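Local coordinates for putative cell adhesion protein (Bacteroides uniformis, PDB 4K4K) that is a putative component of the fimbrial tip, part of the filamentous surface appendages that mediate cell adhesion and biofilm formation, at residues Gly39-Asn44 with Tyr176-Gly181; Ala121-Lys126 with Pro131-Val136. All coordinates share one frame; numbering follows the deposited sequence.

Contact 1 (Gly39-Asn44 with Tyr176-Gly181); sequences GIYMLN and YNVVTG
An Asx turn that starts at Asn177, the last residue of strand 164-177, sets Val178 and Val179 against Tyr41 and Leu43, which project from one side of strand 37-44. No hydrogen bond joins the two segments; the contact is made by apolar side chains. CG2 of Val179 sits over one face of the Tyr41 ring as a CH-pi contact, 3.6 Å from the ring centroid and displaced toward the CD2-CE2 rim. CG2 of Val178 reaches the far end of the same ring obliquely, 3.5 Å from Tyr41 CE1. A flat, wide ring suits this place because it can meet two consecutive valines at once. The other branch of Val179, CG1, lies 4.0 Å from Leu43 CD1; with CG1 anti to the backbone N (chi1 169°), the beta-branched side chain splits its two methyls between leucine and tyrosine. In this fimbrillin-like, strand-rich fold the chain leaves the strand here through a bend that Asn177 organises: its OD1 accepts from Val179 N at 3.0 Å, in the carbonyl plane, and from Thr180 N at 2.9 Å, above that plane and nearly straight (171°). Gly181, whose positive phi suits glycine, adds a backbone bond from its N to Asn177 O (2.9 Å) across the bend. The Tyr41 hydroxyl is hydrogen-bonded to Asn100 OD1, so the polar end of this buried ring is satisfied.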
ATOM      1  N   GLY A  39     -11.045   4.931  -6.810  1.00 13.95           N
ATOM      2  CA  GLY A  39     -11.358   5.590  -8.073  1.00 13.27           C
ATOM      3  C   GLY A  39     -11.553   4.499  -9.112  1.00 15.92           C
ATOM      4  O   GLY A  39     -10.706   3.617  -9.227  1.00 15.97           O
ATOM      5  N   ILE A  40     -12.667   4.514  -9.839  1.00 14.00           N
ATOM      6  CA  ILE A  40     -12.951   3.501 -10.873  1.00 12.69           C
ATOM      7  C   ILE A  40     -12.996   4.158 -12.218  1.00 14.86           C
ATOM      8  O   ILE A  40     -13.546   5.275 -12.358  1.00 15.20           O
ATOM      9  CB  ILE A  40     -14.299   2.754 -10.585  1.00 14.23           C
ATOM     10  CG1 ILE A  40     -14.327   2.163  -9.135  1.00 14.92           C
ATOM     11  CG2 ILE A  40     -14.592   1.658 -11.647  1.00 14.71           C
ATOM     12  CD1 ILE A  40     -15.617   1.344  -8.753  1.00 18.12           C
ATOM     13  N   TYR A  41     -12.509   3.423 -13.225  1.00 13.18           N
ATOM     14  CA  TYR A  41     -12.618   3.805 -14.638  1.00 13.01           C
ATOM     15  C   TYR A  41     -13.308   2.705 -15.393  1.00 15.11           C
ATOM     16  O   TYR A  41     -12.967   1.522 -15.211  1.00 14.56           O
ATOM     17  CB  TYR A  41     -11.240   4.015 -15.293  1.00 13.81           C
ATOM     18  CG  TYR A  41     -10.449   5.191 -14.771  1.00 15.06           C
ATOM     19  CD1 TYR A  41      -9.894   5.168 -13.491  1.00 15.11           C
ATOM     20  CD2 TYR A  41     -10.125   6.260 -15.603  1.00 16.60           C
ATOM     21  CE1 TYR A  41      -9.140   6.240 -13.008  1.00 15.97           C
ATOM     22  CE2 TYR A  41      -9.332   7.321 -15.150  1.00 17.78           C
ATOM     23  CZ  TYR A  41      -8.838   7.304 -13.850  1.00 19.51           C
ATOM     24  OH  TYR A  41      -8.066   8.348 -13.414  1.00 18.82           O
HETATM   25  N   MSE A  42     -14.235   3.099 -16.273  1.00 11.97           N
HETATM   26  CA  MSE A  42     -14.831   2.176 -17.239  1.00 11.61           C
HETATM   27  C   MSE A  42     -14.148   2.484 -18.568  1.00 15.94           C
HETATM   28  O   MSE A  42     -14.149   3.638 -18.995  1.00 15.52           O
HETATM   29  CB  MSE A  42     -16.357   2.333 -17.335  1.00 12.05           C
HETATM   30  CG  MSE A  42     -16.945   1.452 -18.421  1.00 14.14           C
HETATM   31 SE   MSE A  42     -18.917   1.425 -18.310  0.75 15.22          SE
HETATM   32  CE  MSE A  42     -19.240   3.129 -18.948  1.00 14.99           C
ATOM     33  N   LEU A  43     -13.566   1.474 -19.201  1.00 13.26           N
ATOM     34  CA  LEU A  43     -12.756   1.640 -20.408  1.00 13.37           C
ATOM     35  C   LEU A  43     -13.350   0.974 -21.618  1.00 17.83           C
ATOM     36  O   LEU A  43     -13.861  -0.142 -21.527  1.00 15.54           O
ATOM     37  CB  LEU A  43     -11.337   1.072 -20.210  1.00 13.26           C
ATOM     38  CG  LEU A  43     -10.559   1.566 -18.976  1.00 15.84           C
ATOM     39  CD1 LEU A  43      -9.245   0.787 -18.820  1.00 17.32           C
ATOM     40  CD2 LEU A  43     -10.280   3.102 -19.087  1.00 17.51           C
ATOM     41  N   ASN A  44     -13.177   1.621 -22.769  1.00 15.99           N
ATOM     42  CA  ASN A  44     -13.501   1.063 -24.077  1.00 16.91           C
ATOM     43  C   ASN A  44     -12.144   0.995 -24.756  1.00 19.58           C
ATOM     44  O   ASN A  44     -11.672   2.003 -25.275  1.00 19.22           O
ATOM     45  CB  ASN A  44     -14.509   1.916 -24.821  1.00 19.93           C
ATOM     46  CG  ASN A  44     -15.059   1.201 -26.041  1.00 34.80           C
ATOM     47  OD1 ASN A  44     -14.782   0.021 -26.270  1.00 25.28           O
ATOM     48  ND2 ASN A  44     -15.897   1.870 -26.808  1.00 31.14           N
ATOM     49  N   TYR A 176       2.542   6.156 -10.676  1.00 16.46           N
ATOM     50  CA  TYR A 176       1.758   4.985 -11.056  1.00 15.04           C
ATOM     51  C   TYR A 176       0.634   5.444 -11.926  1.00 17.93           C
ATOM     52  O   TYR A 176      -0.127   6.329 -11.533  1.00 16.91           O
ATOM     53  CB  TYR A 176       1.229   4.293  -9.782  1.00 15.62           C
ATOM     54  CG  TYR A 176       0.243   3.185 -10.038  1.00 15.37           C
ATOM     55  CD1 TYR A 176       0.658   1.968 -10.578  1.00 17.76           C
ATOM     56  CD2 TYR A 176      -1.100   3.329  -9.691  1.00 15.06           C
ATOM     57  CE1 TYR A 176      -0.255   0.938 -10.827  1.00 17.64           C
ATOM     58  CE2 TYR A 176      -2.023   2.313  -9.936  1.00 15.11           C
ATOM     59  CZ  TYR A 176      -1.597   1.119 -10.508  1.00 17.88           C
ATOM     60  OH  TYR A 176      -2.499   0.117 -10.737  1.00 17.57           O
ATOM     61  N   ASN A 177       0.515   4.849 -13.117  1.00 14.83           N
ATOM     62  CA  ASN A 177      -0.609   5.186 -13.988  1.00 12.96           C
ATOM     63  C   ASN A 177      -1.786   4.274 -13.581  1.00 15.77           C
ATOM     64  O   ASN A 177      -1.704   3.048 -13.711  1.00 16.15           O
ATOM     65  CB  ASN A 177      -0.237   5.060 -15.464  1.00 16.57           C
ATOM     66  CG  ASN A 177      -1.359   5.544 -16.350  1.00 23.04           C
ATOM     67  OD1 ASN A 177      -2.487   5.050 -16.295  1.00 16.52           O
ATOM     68  ND2 ASN A 177      -1.107   6.603 -17.110  1.00 21.44           N
ATOM     69  N   VAL A 178      -2.864   4.868 -13.059  1.00 12.98           N
ATOM     70  CA  VAL A 178      -3.991   4.096 -12.500  1.00 12.09           C
ATOM     71  C   VAL A 178      -4.806   3.342 -13.577  1.00 15.43           C
ATOM     72  O   VAL A 178      -5.514   2.381 -13.252  1.00 14.85           O
ATOM     73  CB  VAL A 178      -4.914   4.974 -11.604  1.00 14.94           C
ATOM     74  CG1 VAL A 178      -4.104   5.686 -10.494  1.00 15.31           C
ATOM     75  CG2 VAL A 178      -5.719   5.989 -12.435  1.00 14.85           C
ATOM     76  N   VAL A 179      -4.721   3.781 -14.842  1.00 13.94           N
ATOM     77  CA  VAL A 179      -5.435   3.133 -15.936  1.00 13.38           C
ATOM     78  C   VAL A 179      -4.564   2.007 -16.498  1.00 18.83           C
ATOM     79  O   VAL A 179      -5.089   0.916 -16.743  1.00 18.73           O
ATOM     80  CB  VAL A 179      -5.851   4.169 -17.019  1.00 16.02           C
ATOM     81  CG1 VAL A 179      -6.358   3.489 -18.299  1.00 16.55           C
ATOM     82  CG2 VAL A 179      -6.915   5.113 -16.465  1.00 15.55           C
ATOM     83  N   THR A 180      -3.252   2.267 -16.712  1.00 18.27           N
ATOM     84  CA  THR A 180      -2.288   1.266 -17.232  1.00 20.22           C
ATOM     85  C   THR A 180      -2.092   0.104 -16.274  1.00 24.20           C
ATOM     86  O   THR A 180      -1.915  -1.035 -16.714  1.00 24.09           O
ATOM     87  CB  THR A 180      -0.886   1.915 -17.431  1.00 27.41           C
ATOM     88  OG1 THR A 180      -1.024   3.080 -18.200  1.00 24.51           O
ATOM     89  CG2 THR A 180       0.114   0.987 -18.107  1.00 34.02           C
ATOM     90  N   GLY A 181      -2.018   0.412 -14.990  1.00 19.74           N
ATOM     91  CA  GLY A 181      -1.760  -0.602 -13.983  1.00 19.99           C
ATOM     92  C   GLY A 181      -0.290  -0.983 -14.022  1.00 24.34           C
ATOM     93  O   GLY A 181       0.564  -0.200 -14.461  1.00 23.35           O
TER

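Contact 2 (Ala121-Lys126 with Pro131-Val136); sequences AKVEGK and PKVAFV
Lys126 and Ala121, at the two ends of strand segment 121-126, make the direct polar bonds to residues 131-136 across a hairpin whose arms diverge in between. At the turn end, Lys126 NZ gives a hydrogen bond to the backbone O of Lys132 at 3.0 Å, nearly in line with the C=O bond (178°), and forms a salt bridge with Asp130. Its chain, bent at chi2 (-80°), passes Val133 on the way, with Lys126 CG 3.9 Å from Val133 CG2. A long, flexible amine suits a place where the backbones stand too far apart to pair. With an alanine here, the Lys132 carbonyl and the Asp130 carboxylate would probably lose the amine they share, and Val133 CG2 its aliphatic cover. Midway, Val123 CG2 meets Val133 CG1 at 3.8 Å, the two compact side chains filling the gap between the arms. At the far end Ala121 N donates to Val136 O over 3.2 Å. A water accepts from Val136 N (2.8 Å) and donates to Ala121 O (2.7 Å), bridging the second half of this pair. Another water donates to Val136 O at 2.6 Å and takes a weak bond from Ala121 N, so both backbone polar groups of each residue are engaged. On its other edge strand 118-126 pairs antiparallel with strand 84-90 by backbone hydrogen bonds, Val123 with Phe86 and Lys126 with Arg84, while the backbone of Val133 bonds to that of strand 16-18 in parallel fashion and the Phe135 ring packs on Phe86 and Ala17.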
ATOM      1  N   ALA A 121      -6.585  -5.414 -10.510  1.00 19.35           N
ATOM      2  CA  ALA A 121      -6.331  -6.013 -11.826  1.00 18.99           C
ATOM      3  C   ALA A 121      -7.473  -5.658 -12.761  1.00 20.69           C
ATOM      4  O   ALA A 121      -8.635  -5.585 -12.332  1.00 18.69           O
ATOM      5  CB  ALA A 121      -6.206  -7.539 -11.719  1.00 20.84           C
ATOM      6  N   LYS A 122      -7.162  -5.433 -14.029  1.00 17.69           N
ATOM      7  CA  LYS A 122      -8.207  -5.099 -14.982  1.00 16.18           C
ATOM      8  C   LYS A 122      -9.250  -6.243 -15.072  1.00 19.31           C
ATOM      9  O   LYS A 122      -8.875  -7.421 -15.157  1.00 17.47           O
ATOM     10  CB  LYS A 122      -7.593  -4.842 -16.367  1.00 18.05           C
ATOM     11  CG  LYS A 122      -8.656  -4.387 -17.390  1.00 25.07           C
ATOM     12  CD  LYS A 122      -8.079  -4.008 -18.763  1.00 23.93           C
ATOM     13  CE  LYS A 122      -7.386  -2.660 -18.766  1.00 22.80           C
ATOM     14  NZ  LYS A 122      -6.867  -2.324 -20.123  1.00 17.29           N
ATOM     15  N   VAL A 123     -10.537  -5.879 -15.021  1.00 16.36           N
ATOM     16  CA  VAL A 123     -11.641  -6.829 -15.215  1.00 17.25           C
ATOM     17  C   VAL A 123     -12.195  -6.572 -16.617  1.00 21.36           C
ATOM     18  O   VAL A 123     -12.714  -5.483 -16.885  1.00 17.05           O
ATOM     19  CB  VAL A 123     -12.718  -6.724 -14.106  1.00 20.74           C
ATOM     20  CG1 VAL A 123     -13.888  -7.685 -14.365  1.00 20.73           C
ATOM     21  CG2 VAL A 123     -12.095  -6.962 -12.737  1.00 21.36           C
ATOM     22  N   GLU A 124     -12.043  -7.541 -17.517  1.00 20.34           N
ATOM     23  CA  GLU A 124     -12.416  -7.375 -18.920  1.00 20.32           C
ATOM     24  C   GLU A 124     -13.788  -7.928 -19.313  1.00 24.20           C
ATOM     25  O   GLU A 124     -14.257  -8.906 -18.737  1.00 23.26           O
ATOM     26  CB  GLU A 124     -11.372  -8.057 -19.820  1.00 23.50           C
ATOM     27  CG  GLU A 124     -10.048  -7.314 -19.883  1.00 39.22           C
ATOM     28  CD  GLU A 124      -9.113  -7.717 -21.008  1.00 68.48           C
ATOM     29  OE1 GLU A 124      -8.939  -8.934 -21.241  1.00 48.66           O
ATOM     30  OE2 GLU A 124      -8.526  -6.805 -21.635  1.00 78.51           O
ATOM     31  N   GLY A 125     -14.367  -7.317 -20.357  1.00 21.59           N
ATOM     32  CA  GLY A 125     -15.558  -7.813 -21.039  1.00 21.85           C
ATOM     33  C   GLY A 125     -16.835  -7.924 -20.242  1.00 25.95           C
ATOM     34  O   GLY A 125     -17.555  -8.922 -20.359  1.00 28.96           O
ATOM     35  N   LYS A 126     -17.148  -6.878 -19.474  1.00 20.57           N
ATOM     36  CA  LYS A 126     -18.399  -6.826 -18.730  1.00 20.59           C
ATOM     37  C   LYS A 126     -19.436  -6.026 -19.496  1.00 22.70           C
ATOM     38  O   LYS A 126     -19.102  -5.038 -20.141  1.00 20.92           O
ATOM     39  CB  LYS A 126     -18.174  -6.192 -17.346  1.00 21.12           C
ATOM     40  CG  LYS A 126     -17.268  -7.030 -16.432  1.00 24.13           C
ATOM     41  CD  LYS A 126     -18.069  -8.176 -15.813  1.00 30.93           C
ATOM     42  CE  LYS A 126     -17.282  -9.197 -15.043  1.00 39.60           C
ATOM     43  NZ  LYS A 126     -18.202 -10.176 -14.387  1.00 43.02           N
ATOM     44  N   PRO A 131     -23.568  -7.002 -14.580  1.00 24.00           N
ATOM     45  CA  PRO A 131     -22.906  -5.757 -14.164  1.00 21.64           C
ATOM     46  C   PRO A 131     -22.049  -5.889 -12.900  1.00 23.71           C
ATOM     47  O   PRO A 131     -21.620  -4.877 -12.339  1.00 22.23           O
ATOM     48  CB  PRO A 131     -24.104  -4.836 -13.902  1.00 23.13           C
ATOM     49  CG  PRO A 131     -25.145  -5.781 -13.342  1.00 30.00           C
ATOM     50  CD  PRO A 131     -24.993  -7.025 -14.170  1.00 26.21           C
ATOM     51  N   LYS A 132     -21.856  -7.110 -12.406  1.00 23.99           N
ATOM     52  CA  LYS A 132     -21.071  -7.301 -11.171  1.00 23.06           C
ATOM     53  C   LYS A 132     -19.584  -7.356 -11.485  1.00 24.82           C
ATOM     54  O   LYS A 132     -19.151  -8.159 -12.320  1.00 24.70           O
ATOM     55  CB  LYS A 132     -21.505  -8.576 -10.425  1.00 27.71           C
ATOM     56  CG  LYS A 132     -22.988  -8.622 -10.052  1.00 40.17           C
ATOM     57  CD  LYS A 132     -23.358  -9.973  -9.432  1.00 56.64           C
ATOM     58  CE  LYS A 132     -24.083 -10.946 -10.348  1.00 76.41           C
ATOM     59  NZ  LYS A 132     -23.892 -12.354  -9.894  1.00 91.38           N
ATOM     60  N   VAL A 133     -18.806  -6.497 -10.835  1.00 20.27           N
ATOM     61  CA  VAL A 133     -17.352  -6.468 -11.016  1.00 19.00           C
ATOM     62  C   VAL A 133     -16.722  -6.639  -9.646  1.00 22.48           C
ATOM     63  O   VAL A 133     -16.952  -5.809  -8.751  1.00 21.90           O
ATOM     64  CB  VAL A 133     -16.844  -5.175 -11.728  1.00 21.72           C
ATOM     65  CG1 VAL A 133     -15.315  -5.123 -11.773  1.00 21.85           C
ATOM     66  CG2 VAL A 133     -17.432  -5.033 -13.137  1.00 21.90           C
ATOM     67  N   ALA A 134     -15.907  -7.693  -9.488  1.00 20.53           N
ATOM     68  CA  ALA A 134     -15.194  -7.943  -8.244  1.00 21.40           C
ATOM     69  C   ALA A 134     -13.756  -7.495  -8.437  1.00 26.96           C
ATOM     70  O   ALA A 134     -13.028  -8.097  -9.232  1.00 27.94           O
ATOM     71  CB  ALA A 134     -15.274  -9.420  -7.883  1.00 24.47           C
ATOM     72  N   PHE A 135     -13.389  -6.363  -7.824  1.00 20.79           N
ATOM     73  CA  PHE A 135     -12.042  -5.825  -7.931  1.00 20.31           C
ATOM     74  C   PHE A 135     -11.103  -6.539  -6.956  1.00 25.98           C
ATOM     75  O   PHE A 135     -11.408  -6.641  -5.772  1.00 28.62           O
ATOM     76  CB  PHE A 135     -12.034  -4.308  -7.670  1.00 20.70           C
ATOM     77  CG  PHE A 135     -12.729  -3.501  -8.748  1.00 21.06           C
ATOM     78  CD1 PHE A 135     -12.113  -3.272  -9.981  1.00 23.71           C
ATOM     79  CD2 PHE A 135     -13.989  -2.963  -8.533  1.00 24.71           C
ATOM     80  CE1 PHE A 135     -12.734  -2.481 -10.962  1.00 24.12           C
ATOM     81  CE2 PHE A 135     -14.635  -2.211  -9.539  1.00 27.70           C
ATOM     82  CZ  PHE A 135     -13.981  -1.948 -10.734  1.00 23.63           C
ATOM     83  N   VAL A 136      -9.973  -7.019  -7.442  1.00 19.11           N
ATOM     84  CA  VAL A 136      -8.979  -7.669  -6.588  1.00 19.10           C
ATOM     85  C   VAL A 136      -7.796  -6.716  -6.525  1.00 21.95           C
ATOM     86  O   VAL A 136      -7.109  -6.522  -7.521  1.00 21.27           O
ATOM     87  CB  VAL A 136      -8.598  -9.075  -7.116  1.00 24.75           C
ATOM     88  CG1 VAL A 136      -7.476  -9.695  -6.282  1.00 25.69           C
ATOM     89  CG2 VAL A 136      -9.821  -9.993  -7.152  1.00 25.46           C
TER
HETATM   90  O   HOH W   1      -9.613  -6.937 -10.221  1.00 20.07           O
HETATM   91  O   HOH W   2      -4.761  -7.019  -8.416  1.00 32.70           O

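How the contacts relate
After the short strand 16-18 the chain runs into strand 37-44, one partner of contact 1, and reaches the other only after 131 intervening residues, at the end of strand 164-177. Contact 2 is nested within that long loop: strand 118-126 turns through five residues and comes back as the start of strand 132-150, a local hairpin. Contact 1 therefore joins parts distant in sequence, and contact 2 neighbours. Strand 84-90 pairs with both 37-44 and 118-126 and so connects the two. Their centres lie about 12 Å apart, and they touch directly where Ile40 CD1 packs 3.8 Å from Phe135 CE2 and Leu43 CD1 3.9 Å from Lys122 CE.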